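Nitrate regulatory protein (Klebsiella oxytoca, PDB 4AKK) responds to nitrate and nitrite by binding the terminator site in the nasF operon leader RNA, causing transcription antitermination and so switching on nasFEDCBA expression. Local coordinates at residues A[99-113]-A[128-142]. Numbering follows the deposited sequence.
Sequences AALVDEQLTRFYAAL and IACAVWYLPQLAALR. With EDO (1,2-ethanediol), chain E.
Arg-142 and Asp-103 join antiparallel helices with a two-nitrogen salt bridge that converges on a single oxygen. NH1 of Arg-142 meets OD1 of Asp-103 at 3.0 Å on the syn lone pair, with a fairly straight N-H (156°), whereas NH2 comes to the same oxygen from above the carboxylate plane, at 3.3 Å. Both bonds lie close to the guanidinium plane, and the carboxylate is turned 69° against it. The arginine chain runs extended from CG to NE, which carries its flat end across to helix 92-117. There the guanidinium is sandwiched, Ala-99 CB over one face and Leu-138 CB over the other, while Val-102 CB adjoins its edge. An ethanediol, probably from the crystallisation liquor, donates from O1 to Asp-103 OD1 at 2.7 Å.

Away from the salt bridge, toward Leu-113 and Ile-128, the contact is apolar. Leu-106 divides its branches: CD1 meets Leu-138 CD1 tip to tip, and CD2 slides past Leu-135 to touch its CD1 at 3.6 Å. Leu-135 CD1 also reaches CE2 of Phe-109 at 3.7 Å, and the OH of Tyr-110 lies against Leu-135 CB. Val-132 CG2 sits at the edges of both aromatic rings, and Leu-113 packs against it and Ile-128.

Farther out, Glu-76 of helix 56-85 takes NE of Arg-142 in a second salt bridge, so two carboxylates fix the guanidinium and probably share its charge. Helix 152-167 backs Leu-138, and Val-38 of the second subunit packs on Val-132. The axes of 99-113 and 128-134 approach to 12.8 Å, those of 99-113 and 138-142 to 12.6 Å, a wide spacing bridged by side chains large and small. The result is a helical hairpin within the all-helical NIT nitrate-sensing domain, where helices 122-134 and 138-147 run back along helix 92-117.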
loop_
_atom_site.group_PDB
_atom_site.type_symbol
_atom_site.label_atom_id
_atom_site.label_comp_id
_atom_site.label_asym_id
_atom_site.label_seq_id
_atom_site.Cartn_x
_atom_site.Cartn_y
_atom_site.Cartn_z
ATOM N N ALA A 99 36.199 3.447 -4.509
ATOM C CA ALA A 99 36.256 3.248 -3.069
ATOM C C ALA A 99 36.608 4.538 -2.332
ATOM O O ALA A 99 36.109 4.791 -1.236
ATOM C CB ALA A 99 37.253 2.129 -2.723
ATOM N N ALA A 100 37.468 5.353 -2.937
ATOM C CA ALA A 100 37.857 6.632 -2.350
ATOM C C ALA A 100 36.681 7.599 -2.305
ATOM O O ALA A 100 36.472 8.307 -1.315
ATOM C CB ALA A 100 39.023 7.249 -3.142
ATOM N N LEU A 101 35.919 7.629 -3.393
ATOM C CA LEU A 101 34.729 8.470 -3.483
ATOM C C LEU A 101 33.656 8.069 -2.478
ATOM O O LEU A 101 32.995 8.924 -1.881
ATOM C CB LEU A 101 34.157 8.419 -4.895
ATOM C CG LEU A 101 35.074 9.036 -5.948
ATOM C CD1 LEU A 101 34.380 9.043 -7.294
ATOM C CD2 LEU A 101 35.471 10.447 -5.532
ATOM N N VAL A 102 33.476 6.764 -2.306
ATOM C CA VAL A 102 32.534 6.247 -1.328
ATOM C C VAL A 102 32.932 6.704 0.077
ATOM O O VAL A 102 32.104 7.171 0.860
ATOM C CB VAL A 102 32.504 4.702 -1.356
ATOM C CG1 VAL A 102 31.897 4.168 -0.080
ATOM C CG2 VAL A 102 31.768 4.177 -2.600
ATOM N N ASP A 103 34.210 6.552 0.398
ATOM C CA ASP A 103 34.703 6.916 1.724
ATOM C C ASP A 103 34.484 8.406 1.989
ATOM O O ASP A 103 34.137 8.811 3.098
ATOM C CB ASP A 103 36.186 6.567 1.841
ATOM C CG ASP A 103 36.428 5.074 1.882
ATOM O OD1 ASP A 103 35.447 4.320 2.074
ATOM O OD2 ASP A 103 37.595 4.654 1.735
ATOM N N GLU A 104 34.695 9.206 0.953
ATOM C CA GLU A 104 34.427 10.638 0.999
ATOM C C GLU A 104 32.950 10.931 1.267
ATOM O O GLU A 104 32.622 11.805 2.076
ATOM C CB GLU A 104 34.874 11.286 -0.310
ATOM C CG GLU A 104 34.255 12.641 -0.618
ATOM C CD GLU A 104 34.790 13.225 -1.915
ATOM O OE1 GLU A 104 35.958 12.932 -2.249
ATOM O OE2 GLU A 104 34.048 13.963 -2.600
ATOM N N GLN A 105 32.057 10.204 0.600
ATOM C CA GLN A 105 30.628 10.402 0.835
ATOM C C GLN A 105 30.163 9.849 2.189
ATOM O O GLN A 105 29.237 10.383 2.794
ATOM C CB GLN A 105 29.788 9.806 -0.302
ATOM C CG GLN A 105 30.026 10.464 -1.654
ATOM C CD GLN A 105 29.808 11.969 -1.624
ATOM O OE1 GLN A 105 29.085 12.490 -0.771
ATOM N NE2 GLN A 105 30.437 12.676 -2.559
ATOM N N LEU A 106 30.794 8.778 2.659
ATOM C CA LEU A 106 30.446 8.205 3.957
ATOM C C LEU A 106 30.600 9.245 5.058
ATOM O O LEU A 106 29.758 9.370 5.951
ATOM C CB LEU A 106 31.335 7.001 4.265
ATOM C CG LEU A 106 30.814 5.628 3.837
ATOM C CD1 LEU A 106 31.866 4.539 4.100
ATOM C CD2 LEU A 106 29.497 5.312 4.536
ATOM N N THR A 107 31.708 9.970 4.996
ATOM C CA THR A 107 31.970 11.068 5.910
ATOM C C THR A 107 30.840 12.087 5.890
ATOM O O THR A 107 30.339 12.485 6.937
ATOM C CB THR A 107 33.276 11.778 5.521
ATOM O OG1 THR A 107 34.343 10.826 5.544
ATOM C CG2 THR A 107 33.582 12.928 6.481
ATOM N N ARG A 108 30.453 12.517 4.692
ATOM C CA ARG A 108 29.366 13.473 4.548
ATOM C C ARG A 108 28.038 12.885 5.040
ATOM O O ARG A 108 27.229 13.590 5.641
ATOM C CB ARG A 108 29.227 13.902 3.092
ATOM C CG ARG A 108 30.391 14.747 2.549
ATOM C CD ARG A 108 30.309 14.843 1.027
ATOM N NE ARG A 108 31.091 15.946 0.476
ATOM C CZ ARG A 108 30.580 17.137 0.166
ATOM N NH1 ARG A 108 29.287 17.380 0.356
ATOM N NH2 ARG A 108 31.362 18.087 -0.333
ATOM N N PHE A 109 27.820 11.600 4.777
ATOM C CA PHE A 109 26.604 10.906 5.213
ATOM C C PHE A 109 26.525 10.861 6.734
ATOM O O PHE A 109 25.477 11.153 7.325
ATOM C CB PHE A 109 26.569 9.483 4.644
ATOM C CG PHE A 109 25.508 8.592 5.257
ATOM C CD1 PHE A 109 24.158 8.789 4.974
ATOM C CD2 PHE A 109 25.864 7.542 6.089
ATOM C CE1 PHE A 109 23.181 7.964 5.526
ATOM C CE2 PHE A 109 24.891 6.708 6.655
ATOM C CZ PHE A 109 23.550 6.918 6.369
ATOM N N TYR A 110 27.637 10.479 7.360
ATOM C CA TYR A 110 27.711 10.376 8.818
ATOM C C TYR A 110 27.498 11.753 9.456
ATOM O O TYR A 110 26.894 11.867 10.525
ATOM C CB TYR A 110 29.051 9.774 9.256
ATOM C CG TYR A 110 29.163 8.261 9.093
ATOM C CD1 TYR A 110 28.115 7.427 9.448
ATOM C CD2 TYR A 110 30.326 7.672 8.605
ATOM C CE1 TYR A 110 28.210 6.055 9.312
ATOM C CE2 TYR A 110 30.430 6.295 8.465
ATOM C CZ TYR A 110 29.367 5.494 8.822
ATOM O OH TYR A 110 29.448 4.127 8.695
ATOM N N ALA A 111 27.989 12.793 8.786
ATOM C CA ALA A 111 27.797 14.165 9.246
ATOM C C ALA A 111 26.322 14.562 9.177
ATOM O O ALA A 111 25.769 15.107 10.140
ATOM C CB ALA A 111 28.644 15.126 8.425
ATOM N N ALA A 112 25.686 14.286 8.041
ATOM C CA ALA A 112 24.271 14.603 7.865
ATOM C C ALA A 112 23.379 13.858 8.864
ATOM O O ALA A 112 22.236 14.255 9.088
ATOM C CB ALA A 112 23.826 14.329 6.437
ATOM N N LEU A 113 23.900 12.798 9.481
ATOM C CA LEU A 113 23.112 12.067 10.486
ATOM C C LEU A 113 22.992 12.793 11.841
ATOM O O LEU A 113 22.023 12.582 12.573
ATOM C CB LEU A 113 23.650 10.646 10.704
ATOM C CG LEU A 113 23.420 9.607 9.601
ATOM C CD1 LEU A 113 24.036 8.282 10.005
ATOM C CD2 LEU A 113 21.942 9.437 9.310
ATOM N N ILE A 128 18.035 3.725 10.156
ATOM C CA ILE A 128 19.392 4.247 10.201
ATOM C C ILE A 128 20.363 3.247 10.845
ATOM O O ILE A 128 21.458 3.027 10.336
ATOM C CB ILE A 128 19.423 5.614 10.924
ATOM C CG1 ILE A 128 18.699 6.667 10.075
ATOM C CG2 ILE A 128 20.861 6.054 11.201
ATOM C CD1 ILE A 128 18.291 7.898 10.841
ATOM N N ALA A 129 19.964 2.632 11.954
ATOM C CA ALA A 129 20.820 1.632 12.598
ATOM C C ALA A 129 21.142 0.500 11.633
ATOM O O ALA A 129 22.278 0.056 11.541
ATOM C CB ALA A 129 20.175 1.080 13.874
ATOM N N CYS A 130 20.128 0.040 10.912
ATOM C CA CYS A 130 20.291 -1.053 9.956
ATOM C C CYS A 130 21.308 -0.684 8.878
ATOM O O CYS A 130 22.256 -1.429 8.626
ATOM C CB CYS A 130 18.941 -1.372 9.317
ATOM S SG CYS A 130 18.802 -2.983 8.522
ATOM N N ALA A 131 21.108 0.471 8.247
ATOM C CA ALA A 131 22.019 0.963 7.209
ATOM C C ALA A 131 23.443 1.157 7.737
ATOM O O ALA A 131 24.411 0.755 7.099
ATOM C CB ALA A 131 21.483 2.262 6.600
ATOM N N VAL A 132 23.568 1.758 8.914
ATOM C CA VAL A 132 24.881 1.975 9.523
ATOM C C VAL A 132 25.545 0.676 10.006
ATOM O O VAL A 132 26.766 0.613 10.153
ATOM C CB VAL A 132 24.784 2.995 10.675
ATOM C CG1 VAL A 132 26.028 2.966 11.539
ATOM C CG2 VAL A 132 24.555 4.392 10.109
ATOM N N TRP A 133 24.745 -0.358 10.248
ATOM C CA TRP A 133 25.271 -1.652 10.686
ATOM C C TRP A 133 26.107 -2.320 9.599
ATOM O O TRP A 133 27.150 -2.906 9.882
ATOM C CB TRP A 133 24.126 -2.573 11.118
ATOM C CG TRP A 133 24.537 -3.988 11.403
ATOM C CD1 TRP A 133 24.806 -4.964 10.487
ATOM C CD2 TRP A 133 24.702 -4.594 12.691
ATOM N NE1 TRP A 133 25.139 -6.134 11.123
ATOM C CE2 TRP A 133 25.081 -5.934 12.477
ATOM C CE3 TRP A 133 24.569 -4.131 14.004
ATOM C CZ2 TRP A 133 25.329 -6.815 13.528
ATOM C CZ3 TRP A 133 24.816 -5.009 15.046
ATOM C CH2 TRP A 133 25.192 -6.335 14.803
ATOM N N TYR A 134 25.659 -2.211 8.355
ATOM C CA TYR A 134 26.354 -2.833 7.229
ATOM C C TYR A 134 27.529 -2.029 6.687
ATOM O O TYR A 134 28.425 -2.593 6.071
ATOM C CB TYR A 134 25.379 -3.097 6.081
ATOM C CG TYR A 134 24.426 -4.227 6.356
ATOM C CD1 TYR A 134 24.797 -5.544 6.123
ATOM C CD2 TYR A 134 23.157 -3.977 6.853
ATOM C CE1 TYR A 134 23.925 -6.584 6.387
ATOM C CE2 TYR A 134 22.282 -5.006 7.116
ATOM C CZ TYR A 134 22.668 -6.307 6.882
ATOM O OH TYR A 134 21.786 -7.329 7.145
ATOM N N LEU A 135 27.522 -0.715 6.888
ATOM C CA LEU A 135 28.558 0.132 6.305
ATOM C C LEU A 135 29.999 -0.283 6.636
ATOM O O LEU A 135 30.848 -0.293 5.750
ATOM C CB LEU A 135 28.312 1.608 6.633
ATOM C CG LEU A 135 27.137 2.201 5.853
ATOM C CD1 LEU A 135 26.871 3.646 6.249
ATOM C CD2 LEU A 135 27.373 2.089 4.351
ATOM N N PRO A 136 30.282 -0.631 7.906
ATOM C CA PRO A 136 31.659 -1.002 8.260
ATOM C C PRO A 136 32.132 -2.302 7.611
ATOM O O PRO A 136 33.299 -2.658 7.744
ATOM C CB PRO A 136 31.595 -1.187 9.781
ATOM C CG PRO A 136 30.368 -0.464 10.218
ATOM C CD PRO A 136 29.403 -0.596 9.085
ATOM N N GLN A 137 31.245 -3.008 6.924
ATOM C CA GLN A 137 31.627 -4.264 6.290
ATOM C C GLN A 137 32.264 -4.027 4.929
ATOM O O GLN A 137 32.778 -4.949 4.304
ATOM C CB GLN A 137 30.424 -5.195 6.166
ATOM C CG GLN A 137 29.682 -5.391 7.469
ATOM C CD GLN A 137 28.789 -6.614 7.455
ATOM O OE1 GLN A 137 28.409 -7.114 6.392
ATOM N NE2 GLN A 137 28.444 -7.102 8.642
ATOM N N LEU A 138 32.246 -2.778 4.479
ATOM C CA LEU A 138 32.878 -2.423 3.218
ATOM C C LEU A 138 34.359 -2.778 3.154
ATOM O O LEU A 138 34.846 -3.203 2.110
ATOM C CB LEU A 138 32.687 -0.941 2.919
ATOM C CG LEU A 138 31.330 -0.597 2.322
ATOM C CD1 LEU A 138 31.167 0.909 2.219
ATOM C CD2 LEU A 138 31.172 -1.268 0.962
ATOM N N ALA A 139 35.078 -2.601 4.258
ATOM C CA ALA A 139 36.504 -2.916 4.269
ATOM C C ALA A 139 36.760 -4.393 3.947
ATOM O O ALA A 139 37.576 -4.713 3.088
ATOM C CB ALA A 139 37.133 -2.533 5.601
ATOM N N ALA A 140 36.053 -5.285 4.629
ATOM C CA ALA A 140 36.208 -6.721 4.394
ATOM C C ALA A 140 35.841 -7.102 2.960
ATOM O O ALA A 140 36.540 -7.890 2.314
ATOM C CB ALA A 140 35.374 -7.506 5.376
ATOM N N LEU A 141 34.744 -6.535 2.467
ATOM C CA LEU A 141 34.279 -6.817 1.114
ATOM C C LEU A 141 35.318 -6.407 0.072
ATOM O O LEU A 141 35.589 -7.148 -0.870
ATOM C CB LEU A 141 32.948 -6.108 0.851
ATOM C CG LEU A 141 32.389 -6.067 -0.574
ATOM C CD1 LEU A 141 32.166 -7.486 -1.096
ATOM C CD2 LEU A 141 31.086 -5.256 -0.602
ATOM N N ARG A 142 35.891 -5.224 0.246
ATOM C CA ARG A 142 36.888 -4.719 -0.698
ATOM C C ARG A 142 38.126 -5.606 -0.769
ATOM O O ARG A 142 38.640 -5.893 -1.854
ATOM C CB ARG A 142 37.284 -3.287 -0.343
ATOM C CG ARG A 142 36.188 -2.285 -0.632
ATOM C CD ARG A 142 36.312 -1.064 0.241
ATOM N NE ARG A 142 35.488 0.026 -0.273
ATOM C CZ ARG A 142 35.345 1.196 0.333
ATOM N NH1 ARG A 142 35.971 1.432 1.481
ATOM N NH2 ARG A 142 34.586 2.130 -0.214
HETATM C C1 EDO E . 35.084 1.938 4.638
HETATM O O1 EDO E . 34.891 3.357 4.567
HETATM C C2 EDO E . 34.454 1.370 5.907
HETATM O O2 EDO E . 35.012 0.072 6.179
#